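NAD-dependent epimerase/dehydratase (Methanobrevibacter ruminantium, PDB 6DNT) probably interconverts UDP-N-acetylglucosamine and its C4 epimer with the help of bound NAD, and can also hold the bacterial cell-wall intermediate UDP-N-acetylmuramic acid. Local coordinates at residues D54-D59 against A256-A261; V106-A111 against L134-A139. All coordinates share one frame; numbering follows the deposited sequence.

Contact 1: residues D54-D59 against A256-A261; sequences DALIDD and ANILSA
Ala55 and Leu56 touch Ile258 where the last turn of one helix of the Rossmann-type nucleotide-binding fold meets the side of another. Helix 47-56, which starts within the probable GxGxxG motif, supplies the first two; helix 250-262 supplies the third. The contact is small and wholly apolar. Ile258 reaches across with CG1 anti to the carbonyl carbon (chi1 -66°) and an extended second torsion, which carries CD1 to within 3.6 Å of Ala55 CB. The same methyl lies 3.7 Å from Leu56 CD2, as the two branched side chains run alongside one another, pointing opposite ways. With an alanine here the isopropyl end of Leu56 is gone, which would probably open a gap alongside Ile258 CG1 and leave its CD1 resting on Ala55 alone within this pair of segments.

Polar groups turn to other partners. Asp54 forms a salt bridge with Arg211, and Asn257 ND2 is hydrogen-bonded to Tyr204 OH and Ile253 O. Within helix 250-262, Ala256 O is gripped twice by one residue: Ser260 N at 3.0 Å supplies the ordinary helical bond, and Ser260 OG donates to the same oxygen over 2.7 Å from the opposite face of the carbonyl plane, 30° out of it.

Contact 2: residues V106-A111 against L134-A139; sequences VFHLAA and LKLFIA. With NAD (nicotinamide-adenine-dinucleotide), chain B.
The imidazole of His108 carries one methyl of Leu136 over one face, a clear CH-pi contact: Leu136 CD2 lies 3.6 Å from the centroid of the His108 ring, 24° off its normal and displaced toward the rim. CD2 comes closest to His108 CG, at 3.4 Å. Phe137 approaches the imidazole obliquely, with its CE1 4.0 Å from His108 CD2 and the two ring planes nearly perpendicular at 89°. The rotation of the imidazole is probably fixed by its two nitrogens, since ND1 is hydrogen-bonded to Thr42 OG1 and NE2 to Ser133 OG; a buried polar ring is thus satisfied while its carbon surface serves as packing.

The aliphatic part is simpler. Leu136, with CG anti to the backbone N, points its methyls at the strand, and Val106 CG1 meets Leu136 CD2 tip to tip at 4.0 Å.

Beyond the strand end, the chain turns to the cofactor. Ala110 CB packs 3.6 Å from NAD C4A in the adenine, and Ala111 CB touches the ribose on the nicotinamide side. The hydroxyl O3D of that ribose makes a weak hydrogen bond to Leu109 O at 3.0 Å, while Tyr177 and Lys181 are among the other residues hydrogen-bonded to NAD. The far side of helix 122-142 packs on the second subunit, Lys135 lying against Leu123 of that chain.

Helix 134-139 runs almost antiparallel to strand 106-108, at 170° with the axes 10.8 Å apart, and the chain then returns in strand 147-153, parallel to and paired with strand 105-108: the beta-alpha-beta crossover of a Rossmann fold, with its dinucleotide at the carboxyl end of the strand.

How the contacts relate
Contacts 1 and 2 illustrate how a Rossmann-type sheet is covered on its two faces. Strand 105-108 is the shared element: Val106 and His108 turn to helix 122-142 in contact 2, whereas Phe107, between them, faces away from it and lies against both segments of contact 1, its CE1 3.8 Å from Leu56 CD1 and its CZ 3.8 Å from Ala261 CB. Their centres are about 17 Å apart, and contact 2 is nested along the chain within the loop that contact 1 closes. Contact 2 is buried, combines aliphatic and aromatic side chains, one a histidine whose nitrogens are hydrogen-bonded elsewhere, and adjoins NAD; contact 1 is partly buried, with only aliphatic carbons meeting between its segments.

Contact 1: residues D54-D59 against A256-A261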
loop_
_atom_site.group_PDB
_atom_site.type_symbol
_atom_site.label_atom_id
_atom_site.label_comp_id
_atom_site.label_asym_id
_atom_site.label_seq_id
_atom_site.Cartn_x
_atom_site.Cartn_y
_atom_site.Cartn_z
ATOM N N ASP A 54 -23.235 7.937 -17.536
ATOM C CA ASP A 54 -24.005 8.013 -18.797
ATOM C C ASP A 54 -24.423 6.638 -19.289
ATOM O O ASP A 54 -25.537 6.464 -19.790
ATOM C CB ASP A 54 -23.200 8.699 -19.910
ATOM C CG ASP A 54 -23.053 10.205 -19.728
ATOM O OD1 ASP A 54 -23.760 10.851 -18.918
ATOM O OD2 ASP A 54 -22.197 10.773 -20.443
ATOM N N ALA A 55 -23.526 5.665 -19.173
ATOM C CA ALA A 55 -23.759 4.332 -19.714
ATOM C C ALA A 55 -24.729 3.499 -18.871
ATOM O O ALA A 55 -25.340 2.553 -19.382
ATOM C CB ALA A 55 -22.443 3.599 -19.876
ATOM N N LEU A 56 -24.871 3.839 -17.592
ATOM C CA LEU A 56 -25.726 3.074 -16.678
ATOM C C LEU A 56 -27.094 3.691 -16.394
ATOM O O LEU A 56 -28.009 2.984 -15.965
ATOM C CB LEU A 56 -25.002 2.900 -15.344
ATOM C CG LEU A 56 -23.774 1.991 -15.378
ATOM C CD1 LEU A 56 -23.127 1.951 -14.009
ATOM C CD2 LEU A 56 -24.150 0.592 -15.851
ATOM N N ILE A 57 -27.212 5.001 -16.571
ATOM C CA ILE A 57 -28.313 5.761 -15.979
ATOM C C ILE A 57 -29.709 5.446 -16.544
ATOM O O ILE A 57 -30.706 5.596 -15.826
ATOM C CB ILE A 57 -28.032 7.282 -16.048
ATOM C CG1 ILE A 57 -28.951 8.076 -15.105
ATOM C CG2 ILE A 57 -28.122 7.812 -17.484
ATOM C CD1 ILE A 57 -28.847 7.714 -13.639
ATOM N N ASP A 58 -29.796 5.030 -17.802
ATOM C CA ASP A 58 -31.117 4.753 -18.389
ATOM C C ASP A 58 -31.782 3.545 -17.758
ATOM O O ASP A 58 -33.005 3.547 -17.570
ATOM C CB ASP A 58 -31.041 4.570 -19.911
ATOM C CG ASP A 58 -30.896 5.886 -20.657
ATOM O OD1 ASP A 58 -31.158 6.971 -20.090
ATOM O OD2 ASP A 58 -30.529 5.832 -21.846
ATOM N N ASP A 59 -30.993 2.536 -17.401
ATOM C CA ASP A 59 -31.535 1.267 -16.926
ATOM C C ASP A 59 -31.258 0.963 -15.452
ATOM O O ASP A 59 -31.662 -0.094 -14.960
ATOM C CB ASP A 59 -31.011 0.135 -17.821
ATOM C CG ASP A 59 -31.487 0.266 -19.264
ATOM O OD1 ASP A 59 -32.689 0.518 -19.481
ATOM O OD2 ASP A 59 -30.654 0.138 -20.185
ATOM N N ALA A 256 -15.254 -1.351 -19.730
ATOM C CA ALA A 256 -14.471 -2.250 -18.873
ATOM C C ALA A 256 -14.970 -2.235 -17.432
ATOM O O ALA A 256 -15.001 -3.270 -16.782
ATOM C CB ALA A 256 -12.986 -1.891 -18.932
ATOM N N ASN A 257 -15.357 -1.059 -16.941
ATOM C CA ASN A 257 -15.906 -0.949 -15.596
ATOM C C ASN A 257 -17.178 -1.779 -15.461
ATOM O O ASN A 257 -17.330 -2.567 -14.519
ATOM C CB ASN A 257 -16.198 0.513 -15.236
ATOM C CG ASN A 257 -15.041 1.174 -14.528
ATOM O OD1 ASN A 257 -15.046 1.277 -13.311
ATOM N ND2 ASN A 257 -14.038 1.607 -15.282
ATOM N N ILE A 258 -18.070 -1.619 -16.432
ATOM C CA ILE A 258 -19.389 -2.255 -16.378
ATOM C C ILE A 258 -19.268 -3.766 -16.539
ATOM O O ILE A 258 -19.896 -4.517 -15.782
ATOM C CB ILE A 258 -20.341 -1.629 -17.412
ATOM C CG1 ILE A 258 -20.597 -0.166 -17.015
ATOM C CG2 ILE A 258 -21.659 -2.393 -17.472
ATOM C CD1 ILE A 258 -21.230 0.686 -18.092
ATOM N N LEU A 259 -18.445 -4.207 -17.479
ATOM C CA LEU A 259 -18.153 -5.632 -17.645
ATOM C C LEU A 259 -17.497 -6.255 -16.403
ATOM O O LEU A 259 -17.796 -7.403 -16.059
ATOM C CB LEU A 259 -17.294 -5.869 -18.889
ATOM C CG LEU A 259 -18.017 -5.648 -20.220
ATOM C CD1 LEU A 259 -17.037 -5.606 -21.376
ATOM C CD2 LEU A 259 -19.056 -6.736 -20.455
ATOM N N SER A 260 -16.633 -5.502 -15.716
ATOM C CA SER A 260 -15.991 -5.990 -14.492
ATOM C C SER A 260 -17.004 -6.222 -13.366
ATOM O O SER A 260 -16.878 -7.181 -12.578
ATOM C CB SER A 260 -14.923 -5.010 -14.003
ATOM O OG SER A 260 -13.872 -4.917 -14.936
ATOM N N ALA A 261 -17.983 -5.334 -13.287
ATOM C CA ALA A 261 -19.039 -5.442 -12.285
ATOM C C ALA A 261 -19.843 -6.716 -12.492
ATOM O O ALA A 261 -20.221 -7.375 -11.525
ATOM C CB ALA A 261 -19.960 -4.228 -12.337
#

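Contact 2: residues V106-A111 against L134-A139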
loop_
_atom_site.group_PDB
_atom_site.type_symbol
_atom_site.label_atom_id
_atom_site.label_comp_id
_atom_site.label_asym_id
_atom_site.label_seq_id
_atom_site.Cartn_x
_atom_site.Cartn_y
_atom_site.Cartn_z
ATOM N N VAL A 106 -20.421 -0.808 -6.483
ATOM C CA VAL A 106 -19.752 0.446 -6.203
ATOM C C VAL A 106 -18.585 0.608 -7.170
ATOM O O VAL A 106 -17.708 -0.240 -7.242
ATOM C CB VAL A 106 -19.236 0.507 -4.753
ATOM C CG1 VAL A 106 -18.438 1.780 -4.510
ATOM C CG2 VAL A 106 -20.407 0.398 -3.780
ATOM N N PHE A 107 -18.611 1.702 -7.922
ATOM C CA PHE A 107 -17.529 2.057 -8.850
ATOM C C PHE A 107 -16.767 3.176 -8.173
ATOM O O PHE A 107 -17.325 4.260 -7.955
ATOM C CB PHE A 107 -18.082 2.524 -10.184
ATOM C CG PHE A 107 -18.884 1.484 -10.900
ATOM C CD1 PHE A 107 -20.255 1.371 -10.653
ATOM C CD2 PHE A 107 -18.291 0.612 -11.804
ATOM C CE1 PHE A 107 -21.015 0.412 -11.303
ATOM C CE2 PHE A 107 -19.054 -0.348 -12.454
ATOM C CZ PHE A 107 -20.407 -0.452 -12.186
ATOM N N HIS A 108 -15.516 2.921 -7.795
ATOM C CA HIS A 108 -14.762 3.897 -7.036
ATOM C C HIS A 108 -13.756 4.616 -7.934
ATOM O O HIS A 108 -12.663 4.111 -8.179
ATOM C CB HIS A 108 -14.078 3.239 -5.837
ATOM C CG HIS A 108 -13.275 4.177 -5.009
ATOM N ND1 HIS A 108 -13.654 5.478 -4.769
ATOM C CD2 HIS A 108 -12.116 3.993 -4.332
ATOM C CE1 HIS A 108 -12.754 6.061 -4.006
ATOM N NE2 HIS A 108 -11.813 5.180 -3.722
ATOM N N LEU A 109 -14.148 5.794 -8.408
ATOM C CA LEU A 109 -13.272 6.650 -9.241
ATOM C C LEU A 109 -12.810 7.908 -8.541
ATOM O O LEU A 109 -11.884 8.554 -9.030
ATOM C CB LEU A 109 -13.971 7.030 -10.547
ATOM C CG LEU A 109 -14.409 5.825 -11.369
ATOM C CD1 LEU A 109 -15.918 5.629 -11.295
ATOM C CD2 LEU A 109 -13.961 5.965 -12.821
ATOM N N ALA A 110 -13.431 8.279 -7.410
ATOM C CA ALA A 110 -13.031 9.496 -6.709
ATOM C C ALA A 110 -11.593 9.339 -6.226
ATOM O O ALA A 110 -11.255 8.316 -5.643
ATOM C CB ALA A 110 -13.963 9.809 -5.530
ATOM N N ALA A 111 -10.765 10.341 -6.510
ATOM C CA ALA A 111 -9.357 10.368 -6.109
ATOM C C ALA A 111 -8.815 11.744 -6.430
ATOM O O ALA A 111 -9.397 12.445 -7.262
ATOM C CB ALA A 111 -8.560 9.330 -6.873
ATOM N N LEU A 134 -10.424 3.482 1.931
ATOM C CA LEU A 134 -10.610 2.485 2.987
ATOM C C LEU A 134 -11.963 2.642 3.651
ATOM O O LEU A 134 -12.661 1.638 3.905
ATOM C CB LEU A 134 -9.494 2.576 4.027
ATOM C CG LEU A 134 -9.585 1.555 5.155
ATOM C CD1 LEU A 134 -9.461 0.143 4.620
ATOM C CD2 LEU A 134 -8.505 1.831 6.178
ATOM N N LYS A 135 -12.349 3.880 3.932
ATOM C CA LYS A 135 -13.680 4.118 4.520
ATOM C C LYS A 135 -14.774 3.566 3.620
ATOM O O LYS A 135 -15.747 2.969 4.101
ATOM C CB LYS A 135 -13.925 5.604 4.805
ATOM C CG LYS A 135 -13.172 6.142 6.003
ATOM C CD LYS A 135 -13.604 7.573 6.297
ATOM C CE LYS A 135 -13.044 8.111 7.605
ATOM N NZ LYS A 135 -13.576 9.481 7.897
ATOM N N LEU A 136 -14.611 3.736 2.312
ATOM C CA LEU A 136 -15.562 3.203 1.362
ATOM C C LEU A 136 -15.584 1.674 1.380
ATOM O O LEU A 136 -16.656 1.051 1.406
ATOM C CB LEU A 136 -15.280 3.736 -0.054
ATOM C CG LEU A 136 -16.191 3.259 -1.186
ATOM C CD1 LEU A 136 -17.589 3.839 -1.047
ATOM C CD2 LEU A 136 -15.554 3.618 -2.531
ATOM N N PHE A 137 -14.400 1.065 1.383
ATOM C CA PHE A 137 -14.302 -0.388 1.346
ATOM C C PHE A 137 -14.889 -1.018 2.620
ATOM O O PHE A 137 -15.482 -2.105 2.553
ATOM C CB PHE A 137 -12.861 -0.863 1.146
ATOM C CG PHE A 137 -12.185 -0.356 -0.116
ATOM C CD1 PHE A 137 -12.899 0.115 -1.217
ATOM C CD2 PHE A 137 -10.790 -0.371 -0.188
ATOM C CE1 PHE A 137 -12.221 0.573 -2.341
ATOM C CE2 PHE A 137 -10.122 0.064 -1.317
ATOM C CZ PHE A 137 -10.841 0.532 -2.393
ATOM N N ILE A 138 -14.735 -0.338 3.759
ATOM C CA ILE A 138 -15.345 -0.803 5.020
ATOM C C ILE A 138 -16.871 -0.791 4.895
ATOM O O ILE A 138 -17.547 -1.771 5.213
ATOM C CB ILE A 138 -14.871 0.047 6.219
ATOM C CG1 ILE A 138 -13.382 -0.223 6.500
ATOM C CG2 ILE A 138 -15.712 -0.256 7.459
ATOM C CD1 ILE A 138 -12.717 0.830 7.375
ATOM N N ALA A 139 -17.409 0.313 4.393
ATOM C CA ALA A 139 -18.845 0.387 4.138
ATOM C C ALA A 139 -19.309 -0.635 3.096
ATOM O O ALA A 139 -20.430 -1.123 3.194
ATOM C CB ALA A 139 -19.239 1.792 3.724
HETATM P PA NAD B . -11.213 13.398 -12.265
HETATM O O1A NAD B . -11.892 13.942 -13.486
HETATM O O2A NAD B . -10.474 14.342 -11.382
HETATM O O5B NAD B . -12.351 12.622 -11.428
HETATM C C5B NAD B . -12.244 12.438 -10.018
HETATM C C4B NAD B . -13.583 12.853 -9.442
HETATM O O4B NAD B . -13.571 12.580 -8.039
HETATM C C3B NAD B . -13.860 14.344 -9.595
HETATM O O3B NAD B . -15.167 14.515 -10.123
HETATM C C2B NAD B . -13.693 14.925 -8.200
HETATM O O2B NAD B . -14.515 16.065 -7.896
HETATM C C1B NAD B . -14.014 13.730 -7.325
HETATM N N9A NAD B . -13.329 13.664 -6.026
HETATM C C8A NAD B . -11.997 13.762 -5.788
HETATM N N7A NAD B . -11.729 13.580 -4.471
HETATM C C5A NAD B . -12.917 13.316 -3.861
HETATM C C6A NAD B . -13.357 13.022 -2.489
HETATM N N6A NAD B . -12.459 12.966 -1.493
HETATM N N1A NAD B . -14.695 12.817 -2.280
HETATM C C2A NAD B . -15.591 12.876 -3.280
HETATM N N3A NAD B . -15.259 13.138 -4.566
HETATM C C4A NAD B . -13.952 13.361 -4.887
HETATM O O3 NAD B . -10.214 12.205 -12.683
HETATM P PN NAD B . -10.410 11.054 -13.753
HETATM O O1N NAD B . -11.848 10.877 -14.140
HETATM O O2N NAD B . -9.371 11.217 -14.828
HETATM O O5D NAD B . -9.939 9.810 -12.862
HETATM C C5D NAD B . -10.912 8.895 -12.344
HETATM C C4D NAD B . -10.165 7.738 -11.685
HETATM O O4D NAD B . -9.377 7.067 -12.671
HETATM C C3D NAD B . -9.214 8.189 -10.583
HETATM O O3D NAD B . -9.200 7.232 -9.508
HETATM C C2D NAD B . -7.876 8.217 -11.280
HETATM O O2D NAD B . -6.797 8.088 -10.363
HETATM C C1D NAD B . -8.011 7.047 -12.228
HETATM N N1N NAD B . -7.121 7.080 -13.393
HETATM C C2N NAD B . -7.262 8.008 -14.355
HETATM C C3N NAD B . -6.422 8.016 -15.465
HETATM C C7N NAD B . -6.519 9.039 -16.573
HETATM O O7N NAD B . -5.734 8.955 -17.510
HETATM N N7N NAD B . -7.402 10.032 -16.532
HETATM C C4N NAD B . -5.444 7.021 -15.551
HETATM C C5N NAD B . -5.307 6.080 -14.545
HETATM C C6N NAD B . -6.157 6.137 -13.459
#